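Endo-beta-mannanase (Rhizomucor miehei, PDB 4QP0) probably hydrolyses internal β-1,4-mannosidic linkages in mannans, galactomannans and glucomannans, as a secreted family 5 glycoside hydrolase built on a TIM barrel. Local coordinates at residues A[53-58]-A[172-177]; A[106-111]-A[115-120]. All blocks are in the same frame, centred on the assembly; numbering follows the deposited sequence.

How the contacts relate
Both contacts lie at the C-terminal ends of neighbouring parallel strands of the barrel sheet, their centres about 7 Å apart. Along the chain, strand 51-55 comes first, then both segments of contact 2, which follow strand 102-106 and lead into helix 116-124, and last the loop after strand 167-171. Contact 2 therefore falls wholly between the two halves of contact 1. In space the 106-111 segment sits between them: Leu56 N approaches Thr106 O at 2.8 Å on one flank, and Glu175 OE1 approaches Trp111 NE1 at 2.7 Å on the other. Contact 1 lies nearer the chain's centre, at the barrel mouth where family 5 enzymes carry out their chemistry.

Contact 1. Residues A[53-58]-A[172-177]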
loop_
_atom_site.group_PDB
_atom_site.type_symbol
_atom_site.label_atom_id
_atom_site.label_comp_id
_atom_site.label_asym_id
_atom_site.label_seq_id
_atom_site.Cartn_x
_atom_site.Cartn_y
_atom_site.Cartn_z
ATOM N N ARG A 53 -3.105 2.760 5.634
ATOM C CA ARG A 53 -2.875 2.546 4.223
ATOM C C ARG A 53 -4.217 2.253 3.573
ATOM O O ARG A 53 -5.027 1.514 4.129
ATOM C CB ARG A 53 -1.945 1.362 4.039
ATOM C CG ARG A 53 -1.532 1.104 2.605
ATOM C CD ARG A 53 -0.441 0.056 2.562
ATOM N NE ARG A 53 -0.206 -0.411 1.204
ATOM C CZ ARG A 53 -0.844 -1.428 0.635
ATOM N NH1 ARG A 53 -1.769 -2.105 1.311
ATOM N NH2 ARG A 53 -0.554 -1.769 -0.613
ATOM N N THR A 54 -4.454 2.844 2.406
ATOM C CA THR A 54 -5.751 2.729 1.735
ATOM C C THR A 54 -5.670 3.034 0.237
ATOM O O THR A 54 -4.697 3.614 -0.236
ATOM C CB THR A 54 -6.831 3.609 2.420
ATOM O OG1 THR A 54 -8.105 3.406 1.791
ATOM C CG2 THR A 54 -6.468 5.087 2.368
ATOM N N TRP A 55 -6.719 2.642 -0.481
ATOM C CA TRP A 55 -6.828 2.746 -1.939
ATOM C C TRP A 55 -7.098 4.150 -2.414
ATOM O O TRP A 55 -8.012 4.808 -1.903
ATOM C CB TRP A 55 -7.982 1.858 -2.409
ATOM C CG TRP A 55 -7.718 0.363 -2.459
ATOM C CD1 TRP A 55 -8.596 -0.630 -2.896
ATOM C CD2 TRP A 55 -6.483 -0.362 -2.095
ATOM N NE1 TRP A 55 -8.018 -1.870 -2.820
ATOM C CE2 TRP A 55 -6.753 -1.784 -2.357
ATOM C CE3 TRP A 55 -5.229 0.010 -1.606
ATOM C CZ2 TRP A 55 -5.803 -2.773 -2.110
ATOM C CZ3 TRP A 55 -4.281 -0.995 -1.363
ATOM C CH2 TRP A 55 -4.564 -2.356 -1.609
ATOM N N LEU A 56 -6.320 4.614 -3.398
ATOM C CA LEU A 56 -6.607 5.874 -4.109
ATOM C C LEU A 56 -6.650 5.630 -5.618
ATOM O O LEU A 56 -6.103 6.400 -6.414
ATOM C CB LEU A 56 -5.594 6.978 -3.776
ATOM C CG LEU A 56 -6.147 8.414 -3.630
ATOM C CD1 LEU A 56 -5.028 9.438 -3.537
ATOM C CD2 LEU A 56 -7.103 8.808 -4.747
ATOM N N PHE A 57 -7.295 4.531 -5.984
ATOM C CA PHE A 57 -7.561 4.153 -7.361
ATOM C C PHE A 57 -8.950 3.526 -7.345
ATOM O O PHE A 57 -9.368 2.972 -6.318
ATOM C CB PHE A 57 -6.528 3.132 -7.859
ATOM C CG PHE A 57 -6.511 1.848 -7.066
ATOM C CD1 PHE A 57 -7.261 0.749 -7.478
ATOM C CD2 PHE A 57 -5.753 1.740 -5.899
ATOM C CE1 PHE A 57 -7.260 -0.420 -6.741
ATOM C CE2 PHE A 57 -5.746 0.571 -5.159
ATOM C CZ PHE A 57 -6.506 -0.506 -5.575
ATOM N N ASN A 58 -9.673 3.638 -8.453
ATOM C CA ASN A 58 -11.005 3.043 -8.560
ATOM C C ASN A 58 -11.505 3.202 -9.985
ATOM O O ASN A 58 -12.137 4.197 -10.323
ATOM C CB ASN A 58 -11.990 3.665 -7.552
ATOM C CG ASN A 58 -13.256 2.843 -7.382
ATOM O OD1 ASN A 58 -13.762 2.256 -8.341
ATOM N ND2 ASN A 58 -13.781 2.799 -6.152
ATOM N N ILE A 172 3.066 3.440 -5.736
ATOM C CA ILE A 172 2.837 3.279 -7.182
ATOM C C ILE A 172 1.652 2.358 -7.501
ATOM O O ILE A 172 0.696 2.770 -8.164
ATOM C CB ILE A 172 4.105 2.752 -7.899
ATOM C CG1 ILE A 172 5.235 3.789 -7.823
ATOM C CG2 ILE A 172 3.789 2.381 -9.347
ATOM C CD1 ILE A 172 6.612 3.241 -8.146
ATOM N N ALA A 173 1.728 1.114 -7.027
ATOM C CA ALA A 173 0.696 0.122 -7.268
ATOM C C ALA A 173 0.681 -0.935 -6.175
ATOM O O ALA A 173 1.694 -1.192 -5.529
ATOM C CB ALA A 173 0.904 -0.534 -8.622
ATOM N N ASN A 174 -0.478 -1.550 -5.984
ATOM C CA ASN A 174 -0.627 -2.622 -5.019
ATOM C C ASN A 174 -0.159 -3.959 -5.591
ATOM O O ASN A 174 -0.648 -4.410 -6.629
ATOM C CB ASN A 174 -2.073 -2.717 -4.546
ATOM C CG ASN A 174 -2.250 -3.716 -3.438
ATOM O OD1 ASN A 174 -1.522 -3.686 -2.441
ATOM N ND2 ASN A 174 -3.219 -4.613 -3.596
ATOM N N GLU A 175 0.824 -4.549 -4.913
ATOM C CA GLU A 175 1.344 -5.896 -5.188
ATOM C C GLU A 175 1.678 -6.231 -6.648
ATOM O O GLU A 175 1.267 -7.282 -7.134
ATOM C CB GLU A 175 0.388 -6.955 -4.610
ATOM C CG GLU A 175 0.092 -6.782 -3.126
ATOM C CD GLU A 175 -0.769 -7.894 -2.557
ATOM O OE1 GLU A 175 -1.563 -8.494 -3.314
ATOM O OE2 GLU A 175 -0.656 -8.165 -1.345
ATOM N N PRO A 176 2.453 -5.371 -7.342
ATOM C CA PRO A 176 2.774 -5.668 -8.745
ATOM C C PRO A 176 3.483 -7.011 -8.921
ATOM O O PRO A 176 4.438 -7.298 -8.198
ATOM C CB PRO A 176 3.727 -4.528 -9.141
ATOM C CG PRO A 176 3.436 -3.437 -8.177
ATOM C CD PRO A 176 3.100 -4.128 -6.891
ATOM N N ARG A 177 2.984 -7.835 -9.842
ATOM C CA ARG A 177 3.694 -9.025 -10.323
ATOM C C ARG A 177 3.743 -8.935 -11.845
ATOM O O ARG A 177 3.239 -7.974 -12.421
ATOM C CB ARG A 177 2.993 -10.325 -9.904
ATOM C CG ARG A 177 2.822 -10.525 -8.408
ATOM C CD ARG A 177 2.361 -11.938 -8.101
ATOM N NE ARG A 177 2.012 -12.079 -6.695
ATOM C CZ ARG A 177 1.707 -13.229 -6.097
ATOM N NH1 ARG A 177 1.708 -14.370 -6.774
ATOM N NH2 ARG A 177 1.402 -13.238 -4.808
#
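Trp55, the last residue of strand 51-55, and Asn174, in the loop that follows strand 167-171, mark the closest backbone approach, yet their CA atoms are still 8.8 Å apart, and side chains alone bridge the gap. Arg53 reaches across with CG anti to its own N (chi1 -175°) and the chain extended as far as NE, which brings the guanidinium edge-on to the Asn174 amide. Its NH2 donates to Asn174 OD1 at 2.8 Å with an N-H...O angle of 156°. The acceptor lies in the guanidinium plane, whereas the donor is tilted out of the carbonyl plane; the two flat groups are turned 46° against each other. Arg53 NE forms salt bridges with Glu171 and Glu292, and NH1 with Glu293, with Asn25 as a further partner of NH1, so the orientation of the guanidinium is fixed from several directions. In the (β/α)8 barrel, 53-55 closes the second strand and 172-177 follows the fourth, with strand 102-106 between them. Asn174-Glu175-Pro176 is the Asn-Glu-Pro signature of family 5, and in relatives its glutamate serves as the acid/base while the asparagine contacts the sugar. Trp55 adds packing: its CH2 corner lies against the amide, 3.2 Å from Asn174 CG and 3.3 Å from Asn174 ND2, at an oblique approach. That ND2 finds its own acceptor in Asn109 OD1, which fixes the rotation of the amide. Phe57 backs the indole, its CZ lying over one face of the Trp55 ring toward the rim.

Contact 2. Residues A[106-111]-A[115-120]; sequences TLNNNW and GGMDYY. With SO4 (sulfate ion), chain B.
Asn109 and Met117 supply the backbone bond that joins this loop to the helix it leads into: Met117 N donates to Asn109 O at 2.8 Å. Gly116, at positive phi, brings its CA within 3.3 Å of the same Asn109 O. A second polar link stays within the loop, where Asn108 OD1 accepts Asn109 N at 2.8 Å; Met117 N is near that oxygen too, but at a poor angle. Both bonds tie down the long βα loop after the third strand of the TIM barrel, 102-106; helix 116-124 lies within this loop, before the longer helix 136-151. By packing, Met117 lays its extended chain along the loop, CG 3.2 Å from Asn109 O and SD 3.7 Å from Asn110 OD1, whose hydrogen bonds go instead to His129 and Arg177 N. Asn108 and Tyr120 reach toward each other, Asn108 ND2 coming obliquely to the ring, 3.4 Å from Tyr120 CE2, with amide and ring planes 41° apart, while the Tyr120 hydroxyl bonds to Gln67. Farther out, Tyr119 OH donates to O4 of a sulfate, probably from the crystallisation liquor, at 2.8 Å; Ser61 binds the same ion.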
loop_
_atom_site.group_PDB
_atom_site.type_symbol
_atom_site.label_atom_id
_atom_site.label_comp_id
_atom_site.label_asym_id
_atom_site.label_seq_id
_atom_site.Cartn_x
_atom_site.Cartn_y
_atom_site.Cartn_z
ATOM N N THR A 106 -2.363 4.314 -2.140
ATOM C CA THR A 106 -1.898 3.428 -3.204
ATOM C C THR A 106 -2.605 3.833 -4.496
ATOM O O THR A 106 -3.827 3.977 -4.524
ATOM C CB THR A 106 -2.161 1.949 -2.844
ATOM O OG1 THR A 106 -1.641 1.676 -1.533
ATOM C CG2 THR A 106 -1.495 1.007 -3.839
ATOM N N LEU A 107 -1.840 4.028 -5.564
ATOM C CA LEU A 107 -2.370 4.713 -6.751
ATOM C C LEU A 107 -2.905 3.815 -7.866
ATOM O O LEU A 107 -3.479 4.302 -8.849
ATOM C CB LEU A 107 -1.325 5.683 -7.307
ATOM C CG LEU A 107 -1.049 6.935 -6.474
ATOM C CD1 LEU A 107 0.267 7.564 -6.886
ATOM C CD2 LEU A 107 -2.186 7.946 -6.573
ATOM N N ASN A 108 -2.716 2.510 -7.708
ATOM C CA ASN A 108 -3.120 1.519 -8.700
ATOM C C ASN A 108 -3.108 0.149 -8.026
ATOM O O ASN A 108 -2.708 0.034 -6.860
ATOM C CB ASN A 108 -2.163 1.543 -9.897
ATOM C CG ASN A 108 -2.836 1.167 -11.205
ATOM O OD1 ASN A 108 -3.773 0.366 -11.236
ATOM N ND2 ASN A 108 -2.349 1.742 -12.302
ATOM N N ASN A 109 -3.555 -0.879 -8.744
ATOM C CA ASN A 109 -3.624 -2.239 -8.208
ATOM C C ASN A 109 -3.207 -3.257 -9.265
ATOM O O ASN A 109 -3.557 -3.109 -10.441
ATOM C CB ASN A 109 -5.052 -2.537 -7.733
ATOM C CG ASN A 109 -5.153 -3.816 -6.921
ATOM O OD1 ASN A 109 -4.155 -4.342 -6.442
ATOM N ND2 ASN A 109 -6.371 -4.319 -6.762
ATOM N N ASN A 110 -2.460 -4.280 -8.851
ATOM C CA ASN A 110 -2.097 -5.387 -9.747
ATOM C C ASN A 110 -3.330 -6.215 -10.147
ATOM O O ASN A 110 -3.523 -6.531 -11.331
ATOM C CB ASN A 110 -1.036 -6.284 -9.097
ATOM C CG ASN A 110 -0.405 -7.266 -10.075
ATOM O OD1 ASN A 110 0.233 -6.873 -11.058
ATOM N ND2 ASN A 110 -0.564 -8.555 -9.798
ATOM N N TRP A 111 -4.163 -6.523 -9.150
ATOM C CA TRP A 111 -5.356 -7.363 -9.295
ATOM C C TRP A 111 -6.562 -6.617 -9.822
ATOM O O TRP A 111 -6.537 -5.391 -9.969
ATOM C CB TRP A 111 -5.677 -8.049 -7.952
ATOM C CG TRP A 111 -4.442 -8.561 -7.251
ATOM C CD1 TRP A 111 -3.913 -8.124 -6.046
ATOM C CD2 TRP A 111 -3.501 -9.597 -7.724
ATOM N NE1 TRP A 111 -2.763 -8.802 -5.740
ATOM C CE2 TRP A 111 -2.455 -9.695 -6.701
ATOM C CE3 TRP A 111 -3.423 -10.420 -8.852
ATOM C CZ2 TRP A 111 -1.396 -10.586 -6.814
ATOM C CZ3 TRP A 111 -2.346 -11.313 -8.954
ATOM C CH2 TRP A 111 -1.357 -11.394 -7.957
ATOM N N GLY A 115 -10.761 -2.495 -10.601
ATOM C CA GLY A 115 -10.207 -2.251 -11.928
ATOM C C GLY A 115 -8.719 -2.506 -12.034
ATOM O O GLY A 115 -8.290 -3.352 -12.820
ATOM N N GLY A 116 -7.933 -1.767 -11.251
ATOM C CA GLY A 116 -6.474 -1.879 -11.266
ATOM C C GLY A 116 -5.858 -1.738 -12.650
ATOM O O GLY A 116 -6.412 -1.064 -13.515
ATOM N N MET A 117 -4.716 -2.392 -12.860
ATOM C CA MET A 117 -3.957 -2.277 -14.111
ATOM C C MET A 117 -4.708 -2.834 -15.307
ATOM O O MET A 117 -4.605 -2.301 -16.408
ATOM C CB MET A 117 -2.627 -3.023 -14.018
ATOM C CG MET A 117 -1.657 -2.519 -12.974
ATOM S SD MET A 117 -0.300 -3.688 -12.810
ATOM C CE MET A 117 0.598 -2.933 -11.458
ATOM N N ASP A 118 -5.434 -3.928 -15.087
ATOM C CA ASP A 118 -6.106 -4.648 -16.172
ATOM C C ASP A 118 -7.155 -3.784 -16.900
ATOM O O ASP A 118 -7.427 -3.993 -18.089
ATOM C CB ASP A 118 -6.722 -5.969 -15.656
ATOM C CG ASP A 118 -5.679 -7.093 -15.466
ATOM O OD1 ASP A 118 -4.481 -6.894 -15.786
ATOM O OD2 ASP A 118 -6.069 -8.189 -15.000
ATOM N N TYR A 119 -7.723 -2.813 -16.184
ATOM C CA TYR A 119 -8.678 -1.870 -16.770
ATOM C C TYR A 119 -8.013 -1.022 -17.857
ATOM O O TYR A 119 -8.592 -0.795 -18.925
ATOM C CB TYR A 119 -9.277 -0.968 -15.689
ATOM C CG TYR A 119 -10.525 -0.224 -16.127
ATOM C CD1 TYR A 119 -11.797 -0.673 -15.756
ATOM C CD2 TYR A 119 -10.436 0.929 -16.911
ATOM C CE1 TYR A 119 -12.938 0.008 -16.157
ATOM C CE2 TYR A 119 -11.574 1.612 -17.313
ATOM C CZ TYR A 119 -12.816 1.150 -16.934
ATOM O OH TYR A 119 -13.935 1.833 -17.337
ATOM N N TYR A 120 -6.798 -0.555 -17.568
ATOM C CA TYR A 120 -5.981 0.174 -18.524
ATOM C C TYR A 120 -5.707 -0.689 -19.757
ATOM O O TYR A 120 -5.879 -0.241 -20.889
ATOM C CB TYR A 120 -4.637 0.553 -17.901
ATOM C CG TYR A 120 -4.642 1.626 -16.832
ATOM C CD1 TYR A 120 -4.316 2.950 -17.145
ATOM C CD2 TYR A 120 -4.908 1.309 -15.492
ATOM C CE1 TYR A 120 -4.284 3.931 -16.165
ATOM C CE2 TYR A 120 -4.874 2.281 -14.505
ATOM C CZ TYR A 120 -4.563 3.589 -14.840
ATOM O OH TYR A 120 -4.529 4.552 -13.858
HETATM S S SO4 B . -16.830 -0.267 -17.126
HETATM O O1 SO4 B . -15.925 -0.527 -18.265
HETATM O O2 SO4 B . -18.242 -0.392 -17.560
HETATM O O3 SO4 B . -16.568 -1.252 -16.046
HETATM O O4 SO4 B . -16.577 1.110 -16.627
#